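Local coordinates for peroxisomal membrane protein LPX1 (Saccharomyces cerevisiae, PDB 2Y6U) that hydrolyses acyl esters in the peroxisome, with acyl esterase, lipase and phospholipase A activity, as a member of the alpha/beta hydrolase family, at residues 188-193 with 269-274; 110-115 with 263-268; 170-175 with 300-305. All coordinates share one frame; numbering follows the deposited sequence.

Interaction 1: 188-193 with 269-274; sequences DSPQIP and MQTFAP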
# COMPACT_ATOMS: atom_id res chain seq x y z
N ASP A 188 3.23 12.36 19.52
CA ASP A 188 3.42 12.66 18.09
C ASP A 188 2.24 13.52 17.48
O ASP A 188 1.64 13.22 16.45
CB ASP A 188 3.48 11.33 17.30
CG ASP A 188 4.65 10.39 17.76
OD1 ASP A 188 5.84 10.66 17.41
OD2 ASP A 188 4.36 9.39 18.50
N SER A 189 1.93 14.59 18.17
CA SER A 189 0.83 15.45 17.84
C SER A 189 1.31 16.43 16.78
O SER A 189 2.50 16.75 16.70
CB SER A 189 0.35 16.17 19.11
OG SER A 189 -0.37 15.28 19.93
N PRO A 190 0.40 16.88 15.91
CA PRO A 190 0.84 17.91 14.99
C PRO A 190 1.32 19.20 15.68
O PRO A 190 0.72 19.67 16.66
CB PRO A 190 -0.38 18.13 14.09
CG PRO A 190 -1.53 17.55 14.78
CD PRO A 190 -1.04 16.58 15.81
N GLN A 191 2.39 19.78 15.17
CA GLN A 191 3.00 20.99 15.77
C GLN A 191 3.77 21.79 14.74
O GLN A 191 4.26 21.23 13.72
CB GLN A 191 3.92 20.62 16.96
CG GLN A 191 3.09 20.14 18.20
CD GLN A 191 3.77 20.37 19.52
OE1 GLN A 191 5.01 20.31 19.61
NE2 GLN A 191 2.97 20.63 20.57
N ILE A 192 3.82 23.08 14.95
CA ILE A 192 4.63 23.93 14.12
C ILE A 192 5.08 25.11 15.02
O ILE A 192 4.27 25.58 15.78
CB ILE A 192 3.88 24.47 12.89
CG1 ILE A 192 4.87 25.15 11.96
CG2 ILE A 192 2.75 25.46 13.29
CD1 ILE A 192 4.37 25.51 10.50
N PRO A 193 6.35 25.56 14.90
CA PRO A 193 6.72 26.74 15.70
C PRO A 193 6.07 27.99 15.10
O PRO A 193 5.97 28.11 13.88
CB PRO A 193 8.27 26.79 15.64
CG PRO A 193 8.73 25.75 14.89
CD PRO A 193 7.53 24.88 14.34
N MET A 269 3.66 16.89 10.43
CA MET A 269 4.77 15.94 10.10
C MET A 269 4.88 14.89 11.13
O MET A 269 5.14 13.75 10.78
CB MET A 269 6.11 16.61 10.11
CG MET A 269 6.39 17.46 9.00
SD MET A 269 6.76 16.61 7.44
CE MET A 269 8.07 15.45 7.45
N GLN A 270 4.59 15.21 12.40
CA GLN A 270 4.77 14.24 13.41
C GLN A 270 3.82 13.06 13.33
O GLN A 270 4.04 12.00 13.96
CB GLN A 270 4.67 14.87 14.80
CG GLN A 270 5.65 16.02 14.91
CD GLN A 270 5.15 17.40 14.36
OE1 GLN A 270 4.06 17.56 13.65
NE2 GLN A 270 5.96 18.44 14.70
N THR A 271 2.75 13.20 12.56
CA THR A 271 1.73 12.14 12.59
C THR A 271 2.08 11.07 11.50
O THR A 271 1.38 10.03 11.43
CB THR A 271 0.31 12.69 12.25
OG1 THR A 271 0.37 13.18 10.89
CG2 THR A 271 -0.12 13.84 13.21
N PHE A 272 3.06 11.26 10.66
CA PHE A 272 3.41 10.27 9.67
C PHE A 272 4.91 10.09 9.43
O PHE A 272 5.34 9.10 8.83
CB PHE A 272 2.66 10.61 8.30
CG PHE A 272 2.93 11.97 7.76
CD1 PHE A 272 4.11 12.21 7.15
CD2 PHE A 272 2.01 13.03 7.91
CE1 PHE A 272 4.45 13.45 6.72
CE2 PHE A 272 2.32 14.27 7.42
CZ PHE A 272 3.55 14.48 6.80
N ALA A 273 5.76 11.04 9.84
CA ALA A 273 7.15 10.90 9.57
C ALA A 273 7.75 9.64 10.34
O ALA A 273 8.60 9.04 9.77
CB ALA A 273 7.99 12.22 9.94
N PRO A 274 7.35 9.32 11.56
CA PRO A 274 8.02 8.20 12.25
C PRO A 274 7.92 6.89 11.48
O PRO A 274 8.87 6.13 11.43
CB PRO A 274 7.27 8.12 13.56
CG PRO A 274 7.06 9.66 13.89
CD PRO A 274 6.52 10.06 12.55
O HOH W 1 4.80 19.64 11.40

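Interaction 2: 110-115 with 263-268; sequences TNFNWI and LLCYMN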
# COMPACT_ATOMS: atom_id res chain seq x y z
N THR A 110 -8.24 19.25 7.19
CA THR A 110 -7.01 19.81 7.77
C THR A 110 -5.87 18.77 7.84
O THR A 110 -4.71 19.13 8.02
CB THR A 110 -7.27 20.34 9.14
OG1 THR A 110 -7.81 19.28 9.94
CG2 THR A 110 -8.34 21.49 9.02
N ASN A 111 -6.17 17.51 7.60
CA ASN A 111 -5.14 16.50 7.83
C ASN A 111 -4.57 16.03 6.45
O ASN A 111 -5.12 15.11 5.89
CB ASN A 111 -5.77 15.37 8.68
CG ASN A 111 -4.73 14.18 9.10
OD1 ASN A 111 -3.62 14.28 8.77
ND2 ASN A 111 -5.18 13.22 9.94
N PHE A 112 -3.48 16.61 5.96
CA PHE A 112 -2.86 16.08 4.79
C PHE A 112 -1.64 15.21 5.18
O PHE A 112 -0.60 15.71 5.68
CB PHE A 112 -2.46 17.20 3.83
CG PHE A 112 -1.73 16.73 2.66
CD1 PHE A 112 -2.30 15.83 1.78
CD2 PHE A 112 -0.42 17.09 2.46
CE1 PHE A 112 -1.58 15.33 0.71
CE2 PHE A 112 0.25 16.68 1.33
CZ PHE A 112 -0.26 15.81 0.51
N ASN A 113 -1.82 13.90 5.03
CA ASN A 113 -0.86 12.92 5.52
C ASN A 113 -0.03 12.53 4.27
O ASN A 113 -0.56 12.02 3.25
CB ASN A 113 -1.65 11.72 6.11
CG ASN A 113 -0.74 10.59 6.53
OD1 ASN A 113 0.02 10.08 5.67
ND2 ASN A 113 -0.87 10.11 7.77
N TRP A 114 1.27 12.74 4.29
CA TRP A 114 2.05 12.60 3.05
C TRP A 114 2.08 11.14 2.61
O TRP A 114 2.32 10.89 1.41
CB TRP A 114 3.48 13.10 3.25
CG TRP A 114 3.63 14.55 3.50
CD1 TRP A 114 2.63 15.50 3.58
CD2 TRP A 114 4.84 15.23 3.62
NE1 TRP A 114 3.17 16.72 3.87
CE2 TRP A 114 4.52 16.62 3.81
CE3 TRP A 114 6.18 14.84 3.62
CZ2 TRP A 114 5.50 17.57 4.00
CZ3 TRP A 114 7.14 15.77 3.71
CH2 TRP A 114 6.81 17.16 3.98
N ILE A 115 1.87 10.20 3.55
CA ILE A 115 1.82 8.77 3.22
C ILE A 115 0.55 8.45 2.39
O ILE A 115 0.59 7.67 1.44
CB ILE A 115 1.99 7.87 4.38
CG1 ILE A 115 3.32 8.14 5.14
CG2 ILE A 115 1.96 6.35 3.89
CD1 ILE A 115 3.46 7.43 6.45
N LEU A 263 0.10 25.89 4.13
CA LEU A 263 0.50 25.91 5.53
C LEU A 263 0.36 24.53 6.18
O LEU A 263 1.24 24.12 6.94
CB LEU A 263 -0.28 26.95 6.31
CG LEU A 263 0.12 28.40 5.97
CD1 LEU A 263 -0.82 29.40 6.64
CD2 LEU A 263 1.60 28.72 6.38
N LEU A 264 -0.76 23.84 5.91
CA LEU A 264 -0.97 22.50 6.42
C LEU A 264 0.08 21.47 6.01
O LEU A 264 0.19 20.40 6.66
CB LEU A 264 -2.36 21.99 5.98
CG LEU A 264 -3.57 22.62 6.60
CD1 LEU A 264 -4.90 22.30 5.91
CD2 LEU A 264 -3.63 22.32 8.12
N CYS A 265 0.84 21.74 4.95
CA CYS A 265 1.92 20.87 4.57
C CYS A 265 3.03 20.87 5.59
O CYS A 265 3.85 20.00 5.52
CB CYS A 265 2.53 21.31 3.25
SG CYS A 265 1.38 21.01 1.88
N TYR A 266 3.08 21.87 6.48
CA TYR A 266 4.14 22.08 7.42
C TYR A 266 3.74 21.72 8.86
O TYR A 266 4.54 21.86 9.75
CB TYR A 266 4.68 23.54 7.34
CG TYR A 266 5.20 23.88 5.97
CD1 TYR A 266 6.56 23.62 5.61
CD2 TYR A 266 4.36 24.40 5.01
CE1 TYR A 266 7.03 23.88 4.32
CE2 TYR A 266 4.81 24.65 3.69
CZ TYR A 266 6.14 24.38 3.36
OH TYR A 266 6.59 24.66 2.11
N MET A 267 2.48 21.36 9.12
CA MET A 267 1.93 21.41 10.47
C MET A 267 1.65 20.01 11.01
O MET A 267 1.23 19.87 12.12
CB MET A 267 0.62 22.20 10.43
CG MET A 267 0.89 23.71 10.09
SD MET A 267 -0.66 24.64 9.69
CE MET A 267 -1.45 24.63 11.27
N ASN A 268 1.91 18.99 10.22
CA ASN A 268 1.35 17.64 10.54
C ASN A 268 2.39 16.52 10.52
O ASN A 268 2.00 15.34 10.58
CB ASN A 268 0.37 17.35 9.39
CG ASN A 268 -0.74 16.48 9.81
OD1 ASN A 268 -1.11 16.39 11.02
ND2 ASN A 268 -1.25 15.72 8.84
O HOH W 2 -1.92 18.66 7.75
O HOH W 3 0.92 17.96 5.65

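Interaction 3: 170-175 with 300-305; sequences PVVITR and PQNQLF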
# COMPACT_ATOMS: atom_id res chain seq x y z
N PRO A 170 14.96 16.08 -0.14
CA PRO A 170 13.87 15.46 0.53
C PRO A 170 13.74 16.02 1.97
O PRO A 170 14.75 16.27 2.63
CB PRO A 170 14.26 13.98 0.58
CG PRO A 170 15.72 13.98 0.53
CD PRO A 170 16.08 15.18 -0.37
N VAL A 171 12.47 16.08 2.44
CA VAL A 171 12.16 16.48 3.81
C VAL A 171 11.64 15.26 4.59
O VAL A 171 10.57 14.76 4.26
CB VAL A 171 11.05 17.58 3.81
CG1 VAL A 171 10.59 17.88 5.30
CG2 VAL A 171 11.65 18.87 3.15
N VAL A 172 12.48 14.81 5.53
CA VAL A 172 12.23 13.58 6.31
C VAL A 172 12.28 13.86 7.78
O VAL A 172 11.28 13.66 8.50
CB VAL A 172 13.10 12.41 5.88
CG1 VAL A 172 12.76 11.20 6.72
CG2 VAL A 172 12.91 12.12 4.37
N ILE A 173 13.42 14.35 8.25
CA ILE A 173 13.60 14.72 9.66
C ILE A 173 13.53 16.23 9.76
O ILE A 173 14.37 16.99 9.18
CB ILE A 173 14.87 14.16 10.23
CG1 ILE A 173 14.79 12.59 10.09
CG2 ILE A 173 15.12 14.62 11.78
CD1 ILE A 173 16.02 12.00 10.33
N THR A 174 12.54 16.70 10.49
CA THR A 174 12.37 18.15 10.70
C THR A 174 12.91 18.60 12.07
O THR A 174 13.11 17.80 12.99
CB THR A 174 10.87 18.59 10.40
OG1 THR A 174 9.97 17.71 11.05
CG2 THR A 174 10.55 18.39 8.93
N ARG A 175 13.16 19.90 12.22
CA ARG A 175 13.52 20.45 13.52
C ARG A 175 12.33 20.40 14.47
O ARG A 175 11.24 20.82 14.11
CB ARG A 175 13.97 21.90 13.37
CG ARG A 175 15.25 22.06 12.55
CD ARG A 175 15.78 23.47 12.53
NE ARG A 175 16.99 23.62 11.72
CZ ARG A 175 17.03 23.70 10.38
NH1 ARG A 175 15.94 23.64 9.65
NH2 ARG A 175 18.19 23.87 9.77
N PRO A 300 20.85 19.14 9.84
CA PRO A 300 21.89 18.19 9.47
C PRO A 300 21.47 16.72 9.56
O PRO A 300 21.81 15.90 8.69
CB PRO A 300 22.98 18.47 10.53
CG PRO A 300 22.88 19.92 10.76
CD PRO A 300 21.33 20.10 10.86
N GLN A 301 20.68 16.39 10.57
CA GLN A 301 20.28 15.03 10.81
C GLN A 301 19.44 14.47 9.68
O GLN A 301 19.42 13.24 9.43
CB GLN A 301 19.50 14.91 12.13
CG GLN A 301 20.36 15.14 13.33
CD GLN A 301 20.82 16.61 13.50
OE1 GLN A 301 20.13 17.59 13.04
NE2 GLN A 301 22.02 16.78 14.18
N ASN A 302 18.73 15.33 8.97
CA ASN A 302 17.92 14.89 7.83
C ASN A 302 18.82 14.21 6.77
O ASN A 302 18.63 13.03 6.36
CB ASN A 302 17.16 16.07 7.21
CG ASN A 302 16.26 15.66 6.02
OD1 ASN A 302 15.24 15.01 6.22
ND2 ASN A 302 16.61 16.10 4.79
N GLN A 303 19.81 14.95 6.27
CA GLN A 303 20.74 14.35 5.35
C GLN A 303 21.53 13.18 5.88
O GLN A 303 21.69 12.15 5.17
CB GLN A 303 21.72 15.47 4.83
CG GLN A 303 22.62 14.96 3.75
CD GLN A 303 23.65 15.98 3.33
OE1 GLN A 303 23.38 17.20 3.31
NE2 GLN A 303 24.87 15.53 3.14
N LEU A 304 22.04 13.28 7.10
CA LEU A 304 22.88 12.24 7.63
C LEU A 304 22.10 10.94 7.89
O LEU A 304 22.67 9.81 7.83
CB LEU A 304 23.61 12.69 8.87
CG LEU A 304 24.52 13.95 8.57
CD1 LEU A 304 25.26 14.23 9.72
CD2 LEU A 304 25.40 13.94 7.31
N PHE A 305 20.84 11.09 8.22
CA PHE A 305 20.01 9.92 8.47
C PHE A 305 19.88 9.08 7.15
O PHE A 305 19.97 7.89 7.18
CB PHE A 305 18.64 10.31 9.01
CG PHE A 305 17.65 9.17 8.98
CD1 PHE A 305 17.72 8.18 9.96
CD2 PHE A 305 16.70 9.10 8.00
CE1 PHE A 305 16.82 7.11 9.91
CE2 PHE A 305 15.85 8.07 7.97
CZ PHE A 305 15.92 7.09 8.86

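Interaction 1: 188-193 with 269-274
D188 and Q270 bring the two backbones together, their CA atoms 5.1 Å apart, where the loop 188-191 runs past the 3-10 turn 269-271 before continuing into the short strand 192-193. Q270 carries most of the contact. Its CG stands anti to the carbonyl carbon, and the bend at chi2 (85°) turns CD toward the backbone of Q191. OE1 of Q270 accepts from N of Q191 at 3.2 Å, with the donor 51° above the carbonyl plane. NE2 of the same amide reaches O of Q191 at 3.4 Å, a weak bond. The glutamine thus meets both the N-H and the C=O of one residue, which helps to set the rotation of its amide. A water donates to O of Q191 and accepts from N of M269, adding a bridge between the backbones beside this amide. Nearer the backbone, CB of Q270 packs on O of S189 at 3.4 Å. T271 turns its methyl CG2 to CD of P190, 3.9 Å away, and that methyl also lies near O of D188. Its hydroxyl OG1 is held by O of N268. At the other end CB of D188 rests 3.5 Å from O of Q270, while OD1 of D188 and CG of P274 touch as the two side chains slide past each other in opposite directions. Beyond the loop, I192 and P193 form a parallel beta ladder with a strand of the second subunit, whose F374 and V380 pack on P190 and Q191. The Q270 amide, paired with Q191 just before strand 192-193, joins the loop 188-191 to the 3-10 turn ahead of helix 273-279, in the region between core strands 164-168 and 286-292 of the alpha/beta hydrolase fold, at the dimer interface.

Interaction 2: 110-115 with 263-268
The indole of W114 meets C265 at its edge: O of C265 lies near the ring plane, 3.3 Å from CZ2. The F112 ring takes SG of the same cysteine obliquely, in a sulfur-aromatic contact 5.3 Å from the ring centroid to SG. Outside the two segments, the W114 ring meets those of F272 and F149, the latter edge-to-face, and both F112 and W114 touch M146. F112 lies in the loop before helix 114-125 of the alpha/beta hydrolase fold and W114 in the first turn of that helix; N113 is the N-cap, its OD1 accepting from N of D116 and, weakly, from N of I115. Across from them lies the segment 263-268, which comes off helix 259-264. L264 points toward the loop and sets CD2 against O of T110 at 3.4 Å, with CD1 close to CA of the same threonine. Two waters fill in the polar part of the contact. One donates to O of T110 and O of L264 and accepts from N of F112; the other donates to O of F112 and O of L264 and accepts weakly from NE1 of W114. O of L264 is therefore gripped by two waters. F374 of the second subunit packs on L264, M267 and N268. ND2 of N111 bonds to O of P21, which helps to position its OD1 for N268. CG of N268 is anti to the backbone N (chi1 -151°), and the two amide planes stand 85° apart. ND2 of N268 gives a weak bond to O of F112 at 3.2 Å and a shorter one to OD1 of N111 at 2.8 Å, with an N-H...O angle of 151°.

Interaction 3: 170-175 with 300-305
N302 and the loop 170-173 form the tight side of this contact. CG of N302 is anti to the backbone N (chi1 -178°), and the amide beyond it lies in the bend of the loop. OD1 accepts twice: from N of I173 at 2.8 Å, in the carbonyl plane on a lone pair, and from N of V172 at 2.9 Å. ND2 donates to O of P170 at 2.9 Å, so three bonds fix the rotation of the amide. An alanine here would probably leave both loop N-H groups and the P170 carbonyl without these mates, freeing the bend to shift. Beside it, CD1 of I173 presses on CB of F305 at 3.4 Å, the two side chains crossing at about a right angle. The outer side is looser: the side chain of Q301, exposed, comes no nearer to that of I173 than CB to CG2, 4.4 Å, while R175 turns its guanidinium to O of N296 and O of W297. The N302 amide thus ties helix 300-309 to the loop after strand 164-168, at the C-terminal end of that parallel strand, where V171 touches the probable nucleophile elbow of the alpha/beta hydrolase fold.

The three contacts lie within one alpha/beta hydrolase domain. Interactions 1 and 2 are the closest, their centres about 9 Å apart; their second segments, 269-274 and 263-268, are consecutive in the chain, one run leading from helix 259-264 into helix 273-279. Interaction 3 lies about 14 Å from interaction 1 and 17 Å from interaction 2, centre to centre. In the chain the segments come in the order 110-115, 170-175, 188-193, 263-268, 269-274 and 300-305, so interaction 1 is nested within interaction 3, while interaction 2 crosses both. M269 and W114 pack on the loop 170-175 and so connect all three. Interactions 1 and 2 also touch the second subunit, which probably places the dimer interface close to the nucleophile elbow.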